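PDB 5F1S: polymeric Immunoglobulin Receptor from Oncorhynchus mykiss, which probably binds polymeric immunoglobulins for transport across mucosal epithelia, its ectodomain being the counterpart of secretory component. Local coordinates for residues Q132-Q137 with T176-V181; L114-S119 with Q201-Y206; E143-R148 with W195-Q200; A9-R14 with N109-L114. One frame throughout, in Å; residues are numbered along the deposited sequence.

Contact 1. Residues Q132-Q137 with T176-V181; sequences QCLYSQ and TKAFTV
CB of Cys-133 stands over the centre of the Phe-179 ring, 3.7 Å from the ring centroid and only 13° off the ring normal, a CH-pi contact. The sulfur approaches the same ring obliquely, with Cys-133 SG 3.5 Å from Phe-179 CE1; Cys-133 SG also touches a methyl, CG2 of Val-181. Phe-179 CG lies between its backbone N and carbonyl carbon (chi1 62°), the crowded position, which starts the ring on its way under the cysteine. Tyr-135 then comes to the ring edge: Tyr-135 CD2 lies in the plane of the Phe-179 ring, 3.8 Å from Phe-179 CD2. One face of the tyrosine covers the Lys-177 carbonyl carbon toward the ring's rim, while Tyr-135 CE2 is 3.3 Å from Ala-178 N. Its hydroxyl bonds to Asp-173 OD1. On the other side of the sheet Ala-178 CB is flanked by two partners, the amide nitrogen NE2 of Gln-132 at 3.6 Å and CD2 of Leu-134 at 3.7 Å. The backbones are antiparallel, with Cys-133 and Phe-179 exchanging two N-H···O bonds, each 2.8 Å between N and O. Beyond them Tyr-135 N reaches Lys-177 O at 3.0 Å from above the carbonyl plane, and a water donates to both Tyr-135 O and Thr-176 O where the strands part. Cys-133 is disulfide-bonded to Cys-196 in the opposite sheet, as between the B and F strands of immunoglobulin domains. The Phe-179 face and the Val-181 methyl thus give the disulfide root an apolar setting, Tyr-135 backs the phenylalanine at its edge, and the backbone bonds fix the register.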
loop_
_atom_site.group_PDB
_atom_site.type_symbol
_atom_site.label_atom_id
_atom_site.label_comp_id
_atom_site.label_asym_id
_atom_site.label_seq_id
_atom_site.Cartn_x
_atom_site.Cartn_y
_atom_site.Cartn_z
ATOM N N GLN A 132 -1.568 -4.876 -12.371
ATOM C CA GLN A 132 -1.632 -3.532 -11.811
ATOM C C GLN A 132 -0.357 -3.268 -11.026
ATOM O O GLN A 132 -0.143 -3.841 -9.950
ATOM C CB GLN A 132 -2.851 -3.301 -10.928
ATOM C CG GLN A 132 -2.964 -1.758 -10.667
ATOM C CD GLN A 132 -4.295 -1.325 -10.079
ATOM O OE1 GLN A 132 -5.239 -2.109 -9.997
ATOM N NE2 GLN A 132 -4.375 -0.065 -9.685
ATOM N N CYS A 133 0.500 -2.431 -11.587
ATOM C CA CYS A 133 1.761 -2.073 -10.977
ATOM C C CYS A 133 1.591 -0.774 -10.206
ATOM O O CYS A 133 1.203 0.248 -10.783
ATOM C CB CYS A 133 2.852 -1.885 -12.016
ATOM S SG CYS A 133 2.933 -3.084 -13.439
ATOM N N LEU A 134 1.917 -0.797 -8.934
ATOM C CA LEU A 134 1.808 0.367 -8.073
ATOM C C LEU A 134 3.166 1.017 -7.888
ATOM O O LEU A 134 4.196 0.346 -7.912
ATOM C CB LEU A 134 1.275 -0.032 -6.707
ATOM C CG LEU A 134 0.036 -0.929 -6.752
ATOM C CD1 LEU A 134 -0.301 -1.314 -5.305
ATOM C CD2 LEU A 134 -1.126 -0.189 -7.355
ATOM N N TYR A 135 3.180 2.339 -7.706
ATOM C CA TYR A 135 4.461 2.984 -7.485
ATOM C C TYR A 135 4.346 4.164 -6.537
ATOM O O TYR A 135 3.279 4.744 -6.372
ATOM C CB TYR A 135 5.086 3.433 -8.808
ATOM C CG TYR A 135 4.269 4.388 -9.588
ATOM C CD1 TYR A 135 4.281 5.751 -9.290
ATOM C CD2 TYR A 135 3.490 3.959 -10.615
ATOM C CE1 TYR A 135 3.539 6.640 -10.030
ATOM C CE2 TYR A 135 2.723 4.848 -11.365
ATOM C CZ TYR A 135 2.778 6.189 -11.065
ATOM O OH TYR A 135 2.030 7.067 -11.809
ATOM N N SER A 136 5.455 4.460 -5.864
ATOM C CA SER A 136 5.519 5.518 -4.870
ATOM C C SER A 136 5.713 6.877 -5.544
ATOM O O SER A 136 6.027 6.980 -6.747
ATOM C CB SER A 136 6.634 5.275 -3.875
ATOM O OG SER A 136 7.910 5.308 -4.494
ATOM N N GLN A 137 5.566 7.924 -4.729
ATOM C CA GLN A 137 5.338 9.270 -5.277
ATOM C C GLN A 137 6.489 9.745 -6.134
ATOM O O GLN A 137 6.282 10.534 -7.065
ATOM C CB GLN A 137 5.109 10.313 -4.167
ATOM C CG GLN A 137 6.306 10.487 -3.305
ATOM C CD GLN A 137 6.056 11.317 -2.051
ATOM O OE1 GLN A 137 4.924 11.408 -1.571
ATOM N NE2 GLN A 137 7.128 11.889 -1.495
ATOM N N THR A 176 -0.322 9.129 -11.200
ATOM C CA THR A 176 -0.265 9.473 -9.788
ATOM C C THR A 176 0.152 8.316 -8.880
ATOM O O THR A 176 0.937 8.541 -7.952
ATOM C CB THR A 176 -1.619 10.024 -9.349
ATOM O OG1 THR A 176 -1.591 10.207 -7.936
ATOM C CG2 THR A 176 -2.726 9.099 -9.660
ATOM N N LYS A 177 -0.297 7.077 -9.166
ATOM C CA LYS A 177 -0.167 5.968 -8.204
ATOM C C LYS A 177 0.117 4.612 -8.834
ATOM O O LYS A 177 0.604 3.735 -8.127
ATOM C CB LYS A 177 -1.469 5.782 -7.374
ATOM C CG LYS A 177 -1.974 6.931 -6.587
ATOM C CD LYS A 177 -3.117 6.471 -5.668
ATOM C CE LYS A 177 -4.301 5.833 -6.405
ATOM N NZ LYS A 177 -5.433 5.538 -5.447
ATOM N N ALA A 178 -0.289 4.358 -10.080
ATOM C CA ALA A 178 -0.329 3.001 -10.594
ATOM C C ALA A 178 -0.322 3.052 -12.097
ATOM O O ALA A 178 -0.824 4.009 -12.697
ATOM C CB ALA A 178 -1.582 2.237 -10.151
ATOM N N PHE A 179 0.237 2.004 -12.706
ATOM C CA PHE A 179 0.044 1.803 -14.135
ATOM C C PHE A 179 -0.403 0.379 -14.364
ATOM O O PHE A 179 0.005 -0.521 -13.637
ATOM C CB PHE A 179 1.323 2.181 -14.951
ATOM C CG PHE A 179 2.591 1.373 -14.656
ATOM C CD1 PHE A 179 2.967 0.314 -15.472
ATOM C CD2 PHE A 179 3.447 1.751 -13.656
ATOM C CE1 PHE A 179 4.140 -0.374 -15.255
ATOM C CE2 PHE A 179 4.636 1.069 -13.429
ATOM C CZ PHE A 179 4.990 0.007 -14.239
ATOM N N THR A 180 -1.333 0.198 -15.288
ATOM C CA THR A 180 -1.874 -1.121 -15.599
ATOM C C THR A 180 -1.290 -1.593 -16.915
ATOM O O THR A 180 -1.148 -0.813 -17.861
ATOM C CB THR A 180 -3.399 -1.100 -15.695
ATOM O OG1 THR A 180 -3.794 -0.157 -16.697
ATOM C CG2 THR A 180 -3.995 -0.667 -14.370
ATOM N N VAL A 181 -0.976 -2.878 -16.974
ATOM C CA VAL A 181 -0.445 -3.510 -18.173
ATOM C C VAL A 181 -1.504 -4.521 -18.581
ATOM O O VAL A 181 -1.818 -5.442 -17.820
ATOM C CB VAL A 181 0.924 -4.180 -17.945
ATOM C CG1 VAL A 181 1.457 -4.852 -19.233
ATOM C CG2 VAL A 181 1.956 -3.203 -17.415
HETATM O O HOH W 1 2.659 7.433 -6.164
#

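Contact 2. Residues L114-S119 with Q201-Y206; sequences LSVVNS and QQVAVY
Ser-119 O takes the backbone N-H of Tyr-206 in a bond of 2.8 Å from Ser-119 O to Tyr-206 N, essentially straight at 179°, although the donor is tilted 30° from the carbonyl plane. The CA of Val-205 also leans on Ser-119 O, at 3.5 Å, in a weaker C-H···O contact. Upstream of that clasp the two chains run nearly parallel, with segment axes 6.0 Å apart and 14° between their directions, and side chains rather than backbone bonds join them. Val-116 is the bridge between two valines: its CG1 meets Val-203 CG2 at 3.8 Å, and its CG2, anti to the backbone N, meets Val-205 CG2 at 3.9 Å. Val-203 CG1 touches Leu-114 CB at 4.0 Å and also meets the carbonyl of Ser-115. At the Leu-114 end the leucine crosses Gln-201 aslant, touching with one methyl: Leu-114 CD1 is 3.6 Å from Gln-201 CB; the glutamine chain then bends away, and its amide end leads off from the leucine. Strand 114-116 hydrogen-bonds through Ser-115 to Leu-134, while strand 201-210 bonds through Val-203 to Cys-196, so the valines and the leucine bridge strands of two different sheets. After Val-116 the chain crosses over, and 120-124 continues as a parallel neighbour of 201-210. This is the A to A' switch of a V-type immunoglobulin sandwich, where the first strand leaves one sheet and joins strand G of the other.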
loop_
_atom_site.group_PDB
_atom_site.type_symbol
_atom_site.label_atom_id
_atom_site.label_comp_id
_atom_site.label_asym_id
_atom_site.label_seq_id
_atom_site.Cartn_x
_atom_site.Cartn_y
_atom_site.Cartn_z
ATOM N N LEU A 114 8.293 0.185 -6.201
ATOM C CA LEU A 114 7.142 -0.353 -6.900
ATOM C C LEU A 114 6.641 -1.580 -6.171
ATOM O O LEU A 114 7.410 -2.261 -5.471
ATOM C CB LEU A 114 7.427 -0.756 -8.371
ATOM C CG LEU A 114 7.614 0.447 -9.312
ATOM C CD1 LEU A 114 8.997 0.982 -9.176
ATOM C CD2 LEU A 114 7.327 0.003 -10.728
ATOM N N SER A 115 5.352 -1.858 -6.326
ATOM C CA SER A 115 4.780 -3.121 -5.837
ATOM C C SER A 115 3.719 -3.590 -6.809
ATOM O O SER A 115 3.349 -2.890 -7.752
ATOM C CB SER A 115 4.165 -2.959 -4.439
ATOM O OG SER A 115 3.005 -2.160 -4.542
ATOM N N VAL A 116 3.200 -4.782 -6.597
ATOM C CA VAL A 116 2.203 -5.295 -7.521
ATOM C C VAL A 116 1.067 -5.887 -6.729
ATOM O O VAL A 116 1.287 -6.499 -5.677
ATOM C CB VAL A 116 2.840 -6.304 -8.498
ATOM C CG1 VAL A 116 3.367 -7.523 -7.761
ATOM C CG2 VAL A 116 1.874 -6.684 -9.565
ATOM N N VAL A 117 -0.159 -5.640 -7.209
ATOM C CA VAL A 117 -1.335 -6.151 -6.522
ATOM C C VAL A 117 -1.268 -7.670 -6.453
ATOM O O VAL A 117 -1.258 -8.263 -5.370
ATOM C CB VAL A 117 -2.629 -5.669 -7.217
ATOM C CG1 VAL A 117 -3.841 -6.370 -6.613
ATOM C CG2 VAL A 117 -2.807 -4.105 -7.126
ATOM N N ASN A 118 -1.153 -8.321 -7.611
ATOM C CA ASN A 118 -1.018 -9.773 -7.644
ATOM C C ASN A 118 0.225 -10.117 -8.448
ATOM O O ASN A 118 0.268 -9.848 -9.653
ATOM C CB ASN A 118 -2.272 -10.407 -8.264
ATOM C CG ASN A 118 -2.260 -11.937 -8.209
ATOM O OD1 ASN A 118 -1.494 -12.559 -7.446
ATOM N ND2 ASN A 118 -3.128 -12.558 -9.031
ATOM N N SER A 119 1.223 -10.724 -7.809
ATOM C CA SER A 119 2.471 -11.017 -8.532
ATOM C C SER A 119 2.432 -12.332 -9.314
ATOM O O SER A 119 3.425 -12.692 -9.961
ATOM C CB SER A 119 3.645 -11.039 -7.552
ATOM O OG SER A 119 3.542 -12.179 -6.732
ATOM N N GLN A 201 14.096 0.878 -10.307
ATOM C CA GLN A 201 13.356 -0.011 -9.419
ATOM C C GLN A 201 12.466 -0.921 -10.244
ATOM O O GLN A 201 12.002 -0.545 -11.319
ATOM C CB GLN A 201 12.480 0.758 -8.432
ATOM C CG GLN A 201 13.208 1.616 -7.441
ATOM C CD GLN A 201 14.340 0.938 -6.849
ATOM O OE1 GLN A 201 14.224 -0.183 -6.330
ATOM N NE2 GLN A 201 15.499 1.584 -6.939
ATOM N N GLN A 202 12.188 -2.125 -9.714
ATOM C CA GLN A 202 11.394 -3.079 -10.468
ATOM C C GLN A 202 10.633 -3.965 -9.491
ATOM O O GLN A 202 10.990 -4.063 -8.320
ATOM C CB GLN A 202 12.258 -3.928 -11.392
ATOM C CG GLN A 202 13.575 -4.440 -10.862
ATOM C CD GLN A 202 14.483 -5.039 -11.983
ATOM O OE1 GLN A 202 14.550 -4.531 -13.129
ATOM N NE2 GLN A 202 15.190 -6.106 -11.645
ATOM N N VAL A 203 9.563 -4.563 -9.969
ATOM C CA VAL A 203 8.869 -5.599 -9.206
ATOM C C VAL A 203 8.544 -6.744 -10.169
ATOM O O VAL A 203 8.113 -6.512 -11.305
ATOM C CB VAL A 203 7.599 -5.065 -8.498
ATOM C CG1 VAL A 203 6.560 -4.528 -9.465
ATOM C CG2 VAL A 203 6.982 -6.208 -7.697
ATOM N N ALA A 204 8.818 -7.978 -9.731
ATOM C CA ALA A 204 8.621 -9.170 -10.560
ATOM C C ALA A 204 7.167 -9.629 -10.578
ATOM O O ALA A 204 6.463 -9.608 -9.556
ATOM C CB ALA A 204 9.552 -10.294 -10.064
ATOM N N VAL A 205 6.715 -10.038 -11.762
ATOM C CA VAL A 205 5.360 -10.524 -11.998
ATOM C C VAL A 205 5.482 -11.783 -12.846
ATOM O O VAL A 205 6.213 -11.802 -13.847
ATOM C CB VAL A 205 4.479 -9.487 -12.720
ATOM C CG1 VAL A 205 3.025 -9.991 -12.874
ATOM C CG2 VAL A 205 4.523 -8.142 -11.973
ATOM N N TYR A 206 4.795 -12.841 -12.432
ATOM C CA TYR A 206 4.732 -14.081 -13.192
ATOM C C TYR A 206 3.407 -14.187 -13.916
ATOM O O TYR A 206 2.363 -13.977 -13.304
ATOM C CB TYR A 206 4.899 -15.306 -12.266
ATOM C CG TYR A 206 5.157 -16.577 -13.056
ATOM C CD1 TYR A 206 4.103 -17.386 -13.481
ATOM C CD2 TYR A 206 6.458 -16.977 -13.389
ATOM C CE1 TYR A 206 4.327 -18.536 -14.224
ATOM C CE2 TYR A 206 6.685 -18.132 -14.119
ATOM C CZ TYR A 206 5.614 -18.926 -14.527
ATOM O OH TYR A 206 5.827 -20.079 -15.259
#

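Contact 3. Residues E143-R148 with W195-Q200; sequences EKRWCR and WCAAGQ
Arg-145 grips the carbonyl of Gly-199 end-on with two nitrogens: NH1 of Arg-145 to Gly-199 O is 2.9 Å, and NH2 of Arg-145 to the same oxygen is 3.2 Å. The oxygen lies only 4° out of the guanidinium plane; NH1 comes in on a lone pair in the carbonyl plane, whereas NH2 arrives nearly head-on to the C=O. Ala-197 CB sits over the centre of one guanidinium face, 3.5 Å from Arg-145 CZ, so the methyl on one face and the carbonyl at the edge fix how the group is turned. The chain bends at chi3 (-138°), which sets NE, and chi4 (-81°) then places CZ over the alanine methyl. A water in the guanidinium plane accepts from Gly-199 N and donates to Glu-143 O. Beneath this clamp runs an antiparallel ladder. Arg-145 N bonds to Ala-197 O at 2.9 Å, the reverse bond closes that pair, and Trp-195 N to Cys-147 O, at 2.7 Å, belongs to the second hydrogen-bonded pair. On the inner face Trp-146 turns the edge of its ring to the disulfide, with CZ3 of Trp-146 4.1 Å from Cys-196 SG. Farther along, Lys-144 CD rests on Ala-198 CB at 3.7 Å, while its NZ forms a salt bridge with Asp-173. Strands 144-148 and 192-198 are neighbours inside their sheet, neither at its edge. Strand 201-210 lies beyond 192-198, and 156-157 beyond 144-148; in the loop just before 156-157, Cys-155 is disulfide-bonded to Cys-147. Trp-146 packs against Val-181 and Leu-183 of the facing sheet.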
loop_
_atom_site.group_PDB
_atom_site.type_symbol
_atom_site.label_atom_id
_atom_site.label_comp_id
_atom_site.label_asym_id
_atom_site.label_seq_id
_atom_site.Cartn_x
_atom_site.Cartn_y
_atom_site.Cartn_z
ATOM N N GLU A 143 9.108 7.462 -16.978
ATOM C CA GLU A 143 8.497 6.549 -17.914
ATOM C C GLU A 143 8.353 5.204 -17.202
ATOM O O GLU A 143 9.208 4.823 -16.396
ATOM C CB GLU A 143 9.336 6.411 -19.190
ATOM C CG GLU A 143 10.650 5.802 -18.992
ATOM C CD GLU A 143 11.420 5.701 -20.293
ATOM O OE1 GLU A 143 11.091 6.449 -21.259
ATOM O OE2 GLU A 143 12.335 4.858 -20.339
ATOM N N LYS A 144 7.254 4.520 -17.467
ATOM C CA LYS A 144 7.006 3.200 -16.891
ATOM C C LYS A 144 7.292 2.132 -17.938
ATOM O O LYS A 144 7.073 2.353 -19.131
ATOM C CB LYS A 144 5.564 3.102 -16.435
ATOM C CG LYS A 144 5.120 4.260 -15.526
ATOM C CD LYS A 144 6.070 4.439 -14.380
ATOM C CE LYS A 144 5.537 5.405 -13.356
ATOM N NZ LYS A 144 5.208 6.795 -13.856
ATOM N N ARG A 145 7.738 0.947 -17.494
ATOM C CA ARG A 145 8.049 -0.097 -18.461
ATOM C C ARG A 145 7.580 -1.473 -18.005
ATOM O O ARG A 145 7.400 -1.742 -16.814
ATOM C CB ARG A 145 9.533 -0.163 -18.800
ATOM C CG ARG A 145 10.485 0.117 -17.781
ATOM C CD ARG A 145 11.896 0.358 -18.404
ATOM N NE ARG A 145 12.863 -0.311 -17.562
ATOM C CZ ARG A 145 13.342 0.203 -16.434
ATOM N NH1 ARG A 145 12.967 1.405 -16.050
ATOM N NH2 ARG A 145 14.211 -0.481 -15.696
ATOM N N TRP A 146 7.304 -2.300 -19.004
ATOM C CA TRP A 146 6.946 -3.704 -18.850
ATOM C C TRP A 146 7.949 -4.508 -19.664
ATOM O O TRP A 146 8.084 -4.279 -20.874
ATOM C CB TRP A 146 5.527 -3.929 -19.326
ATOM C CG TRP A 146 5.069 -5.349 -19.411
ATOM C CD1 TRP A 146 4.882 -6.086 -20.534
ATOM C CD2 TRP A 146 4.697 -6.195 -18.304
ATOM N NE1 TRP A 146 4.388 -7.356 -20.199
ATOM C CE2 TRP A 146 4.298 -7.437 -18.835
ATOM C CE3 TRP A 146 4.664 -6.008 -16.920
ATOM C CZ2 TRP A 146 3.846 -8.508 -18.026
ATOM C CZ3 TRP A 146 4.231 -7.088 -16.109
ATOM C CH2 TRP A 146 3.830 -8.299 -16.673
ATOM N N CYS A 147 8.710 -5.381 -18.996
ATOM C CA CYS A 147 9.824 -6.080 -19.598
ATOM C C CYS A 147 9.715 -7.571 -19.310
ATOM O O CYS A 147 9.295 -7.985 -18.217
ATOM C CB CYS A 147 11.182 -5.572 -19.061
ATOM S SG CYS A 147 11.258 -3.712 -18.960
ATOM N N ARG A 148 10.147 -8.378 -20.268
ATOM C CA ARG A 148 10.268 -9.813 -20.015
ATOM C C ARG A 148 11.614 -10.073 -19.345
ATOM O O ARG A 148 12.644 -9.578 -19.795
ATOM C CB ARG A 148 10.131 -10.623 -21.317
ATOM C CG ARG A 148 10.100 -12.149 -21.039
ATOM C CD ARG A 148 9.451 -12.954 -22.146
ATOM N NE ARG A 148 9.736 -14.376 -21.947
ATOM C CZ ARG A 148 8.877 -15.256 -21.463
ATOM N NH1 ARG A 148 7.665 -14.886 -21.123
ATOM N NH2 ARG A 148 9.226 -16.515 -21.309
ATOM N N TRP A 195 8.834 -7.889 -15.508
ATOM C CA TRP A 195 9.087 -6.789 -14.602
ATOM C C TRP A 195 8.137 -5.640 -14.901
ATOM O O TRP A 195 7.964 -5.277 -16.076
ATOM C CB TRP A 195 10.512 -6.267 -14.748
ATOM C CG TRP A 195 11.623 -7.165 -14.466
ATOM C CD1 TRP A 195 12.470 -7.702 -15.382
ATOM C CD2 TRP A 195 12.047 -7.634 -13.196
ATOM N NE1 TRP A 195 13.427 -8.469 -14.750
ATOM C CE2 TRP A 195 13.209 -8.419 -13.407
ATOM C CE3 TRP A 195 11.599 -7.445 -11.896
ATOM C CZ2 TRP A 195 13.877 -9.051 -12.374
ATOM C CZ3 TRP A 195 12.315 -8.065 -10.840
ATOM C CH2 TRP A 195 13.432 -8.837 -11.098
ATOM N N CYS A 196 7.534 -5.081 -13.841
ATOM C CA CYS A 196 7.049 -3.698 -13.816
ATOM C C CYS A 196 8.229 -2.858 -13.370
ATOM O O CYS A 196 8.845 -3.172 -12.363
ATOM C CB CYS A 196 5.893 -3.492 -12.808
ATOM S SG CYS A 196 4.410 -4.368 -13.083
ATOM N N ALA A 197 8.544 -1.764 -14.076
ATOM C CA ALA A 197 9.743 -1.040 -13.682
ATOM C C ALA A 197 9.579 0.448 -13.962
ATOM O O ALA A 197 8.762 0.861 -14.780
ATOM C CB ALA A 197 11.039 -1.511 -14.388
ATOM N N ALA A 198 10.293 1.225 -13.174
ATOM C CA ALA A 198 10.373 2.675 -13.343
ATOM C C ALA A 198 11.714 3.097 -12.778
ATOM O O ALA A 198 12.119 2.629 -11.710
ATOM C CB ALA A 198 9.209 3.395 -12.664
ATOM N N GLY A 199 12.438 3.943 -13.503
ATOM C CA GLY A 199 13.784 4.215 -13.021
ATOM C C GLY A 199 14.574 2.937 -12.835
ATOM O O GLY A 199 14.534 2.028 -13.667
ATOM N N GLN A 200 15.299 2.854 -11.718
ATOM C CA GLN A 200 16.111 1.694 -11.422
ATOM C C GLN A 200 15.401 0.733 -10.475
ATOM O O GLN A 200 16.049 -0.127 -9.881
ATOM C CB GLN A 200 17.457 2.122 -10.840
ATOM C CG GLN A 200 18.409 2.731 -11.871
ATOM C CD GLN A 200 19.543 3.499 -11.214
ATOM O OE1 GLN A 200 19.497 3.799 -10.014
ATOM N NE2 GLN A 200 20.564 3.829 -11.997
HETATM O O HOH W 2 11.677 4.974 -15.904
#

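Contact 4. Residues A9-R14 with N109-L114; sequences AVLEGR and NVIQGL
Val-10 and Val-110 lie side by side and point the same way, CG1 of Val-10 4.0 Å from CG2 of Val-110, on one face of a parallel strand pair. On the other face Leu-11 CD2 reaches Ile-111 CG1 at 3.8 Å, and the same methyl sits against Gly-113 O. Three backbone bonds zip the strands together: Asn-109 O takes Val-10 N, Val-10 O takes Ile-111 N at 2.8 Å, and Ile-111 O takes Glu-12 N. Where the strands end, the side chains take over. Gln-112 NE2 donates to Glu-12 OE1 at 2.9 Å, nearly straight at 170°; the oxygen lies in the amide plane but is met from above the carboxylate plane, the two planes being 66° apart. Glu-12 CG, anti to the backbone N (chi1 -166°), starts an extended chain that runs alongside the glutamine and crosses Val-110 at about a right angle. Parallel pairing of this kind is that of strands A' and G in a V-type immunoglobulin domain, here the N-terminal one. Glu-12 itself belongs to a type II turn from Leu-11 to Arg-14, closed by Arg-14 N on Leu-11 O at 3.1 Å, Gly-13 occupying the positive-phi position. The second carboxylate oxygen of Glu-12 accepts from the backbone N of Lys-82. From the turn, Arg-14 donates through NH1 to Tyr-135 O and through NH2 to Lys-177 O, both in the following domain, and Gly-113 N bonds to Ser-136 OG there.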
loop_
_atom_site.group_PDB
_atom_site.type_symbol
_atom_site.label_atom_id
_atom_site.label_comp_id
_atom_site.label_asym_id
_atom_site.label_seq_id
_atom_site.Cartn_x
_atom_site.Cartn_y
_atom_site.Cartn_z
ATOM N N ALA A 9 3.426 -2.052 5.555
ATOM C CA ALA A 9 4.322 -1.456 4.584
ATOM C C ALA A 9 3.477 -0.731 3.548
ATOM O O ALA A 9 2.494 -1.270 3.047
ATOM C CB ALA A 9 5.218 -2.514 3.919
ATOM N N VAL A 10 3.817 0.504 3.269
ATOM C CA VAL A 10 3.006 1.305 2.380
ATOM C C VAL A 10 3.932 2.105 1.478
ATOM O O VAL A 10 4.945 2.632 1.945
ATOM C CB VAL A 10 2.089 2.224 3.203
ATOM C CG1 VAL A 10 2.915 3.141 4.085
ATOM C CG2 VAL A 10 1.222 3.043 2.309
ATOM N N LEU A 11 3.554 2.251 0.218
ATOM C CA LEU A 11 4.346 3.079 -0.701
ATOM C C LEU A 11 4.235 4.571 -0.376
ATOM O O LEU A 11 3.154 5.088 -0.072
ATOM C CB LEU A 11 3.874 2.864 -2.133
ATOM C CG LEU A 11 4.087 1.488 -2.734
ATOM C CD1 LEU A 11 3.335 1.316 -4.030
ATOM C CD2 LEU A 11 5.525 1.272 -2.959
ATOM N N GLU A 12 5.360 5.278 -0.483
ATOM C CA GLU A 12 5.395 6.704 -0.179
ATOM C C GLU A 12 4.352 7.453 -0.990
ATOM O O GLU A 12 4.195 7.237 -2.190
ATOM C CB GLU A 12 6.784 7.273 -0.474
ATOM C CG GLU A 12 7.018 8.637 0.101
ATOM C CD GLU A 12 8.450 9.151 -0.117
ATOM O OE1 GLU A 12 8.981 8.923 -1.229
ATOM O OE2 GLU A 12 9.020 9.785 0.803
ATOM N N GLY A 13 3.598 8.306 -0.304
ATOM C CA GLY A 13 2.518 9.036 -0.921
ATOM C C GLY A 13 1.130 8.507 -0.626
ATOM O O GLY A 13 0.168 9.251 -0.779
ATOM N N ARG A 14 0.997 7.238 -0.260
ATOM C CA ARG A 14 -0.279 6.638 0.044
ATOM C C ARG A 14 -0.698 6.940 1.484
ATOM O O ARG A 14 0.047 7.488 2.299
ATOM C CB ARG A 14 -0.223 5.114 -0.138
ATOM C CG ARG A 14 0.114 4.519 -1.556
ATOM C CD ARG A 14 -0.896 4.825 -2.553
ATOM N NE ARG A 14 -1.003 3.822 -3.653
ATOM C CZ ARG A 14 -0.111 3.680 -4.641
ATOM N NH1 ARG A 14 1.007 4.385 -4.683
ATOM N NH2 ARG A 14 -0.331 2.823 -5.609
ATOM N N ASN A 109 6.227 1.039 7.769
ATOM C CA ASN A 109 7.416 1.175 6.924
ATOM C C ASN A 109 6.962 1.813 5.628
ATOM O O ASN A 109 6.180 1.214 4.888
ATOM C CB ASN A 109 8.051 -0.196 6.679
ATOM C CG ASN A 109 9.365 -0.090 5.924
ATOM O OD1 ASN A 109 10.055 0.933 6.007
ATOM N ND2 ASN A 109 9.700 -1.133 5.175
ATOM N N VAL A 110 7.417 3.035 5.369
ATOM C CA VAL A 110 7.009 3.773 4.186
ATOM C C VAL A 110 8.110 3.593 3.152
ATOM O O VAL A 110 9.246 4.009 3.372
ATOM C CB VAL A 110 6.777 5.256 4.483
ATOM C CG1 VAL A 110 6.232 5.953 3.228
ATOM C CG2 VAL A 110 5.784 5.419 5.588
ATOM N N ILE A 111 7.768 2.994 2.024
ATOM C CA ILE A 111 8.785 2.508 1.100
ATOM C C ILE A 111 8.750 3.283 -0.206
ATOM O O ILE A 111 7.702 3.726 -0.693
ATOM C CB ILE A 111 8.623 0.995 0.843
ATOM C CG1 ILE A 111 7.275 0.670 0.336
ATOM C CG2 ILE A 111 8.829 0.234 2.158
ATOM C CD1 ILE A 111 7.083 -0.869 0.099
ATOM N N GLN A 112 9.917 3.357 -0.830
ATOM C CA GLN A 112 10.055 3.953 -2.150
ATOM C C GLN A 112 10.338 2.861 -3.167
ATOM O O GLN A 112 11.226 2.031 -2.951
ATOM C CB GLN A 112 11.169 4.986 -2.139
ATOM C CG GLN A 112 10.962 6.081 -1.089
ATOM C CD GLN A 112 12.109 7.060 -1.036
ATOM O OE1 GLN A 112 13.281 6.661 -1.028
ATOM N NE2 GLN A 112 11.786 8.338 -0.955
ATOM N N GLY A 113 9.582 2.871 -4.245
ATOM C CA GLY A 113 9.710 1.923 -5.321
ATOM C C GLY A 113 8.375 1.480 -5.845
ATOM O O GLY A 113 7.424 2.277 -5.947
ATOM N N LEU A 114 8.293 0.185 -6.201
ATOM C CA LEU A 114 7.142 -0.353 -6.900
ATOM C C LEU A 114 6.641 -1.580 -6.171
ATOM O O LEU A 114 7.410 -2.261 -5.471
ATOM C CB LEU A 114 7.427 -0.756 -8.371
ATOM C CG LEU A 114 7.614 0.447 -9.312
ATOM C CD1 LEU A 114 8.997 0.982 -9.176
ATOM C CD2 LEU A 114 7.327 0.003 -10.728
#

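Overall arrangement
Contact 4 comes first along the chain, in the N-terminal immunoglobulin domain and the link that leaves it; contacts 1, 2 and 3 belong to the second domain. Contact 2 closes a loop within which contacts 1 and 3 are nested, and those two interleave. Contact 1 lies in one sheet and contact 3 in the other, their centres about 11 Å apart and tied by the Cys-133 to Cys-196 disulfide. Contact 2 spans both sheets on the side of the sandwich where strand 114-116 ends its sheet. Contact 4, centred about 12 Å from contact 1, passes into contact 2 through the shared Leu-114, and bonds from Arg-14 to Tyr-135 O and Lys-177 O tie it to contact 1 across the domain junction.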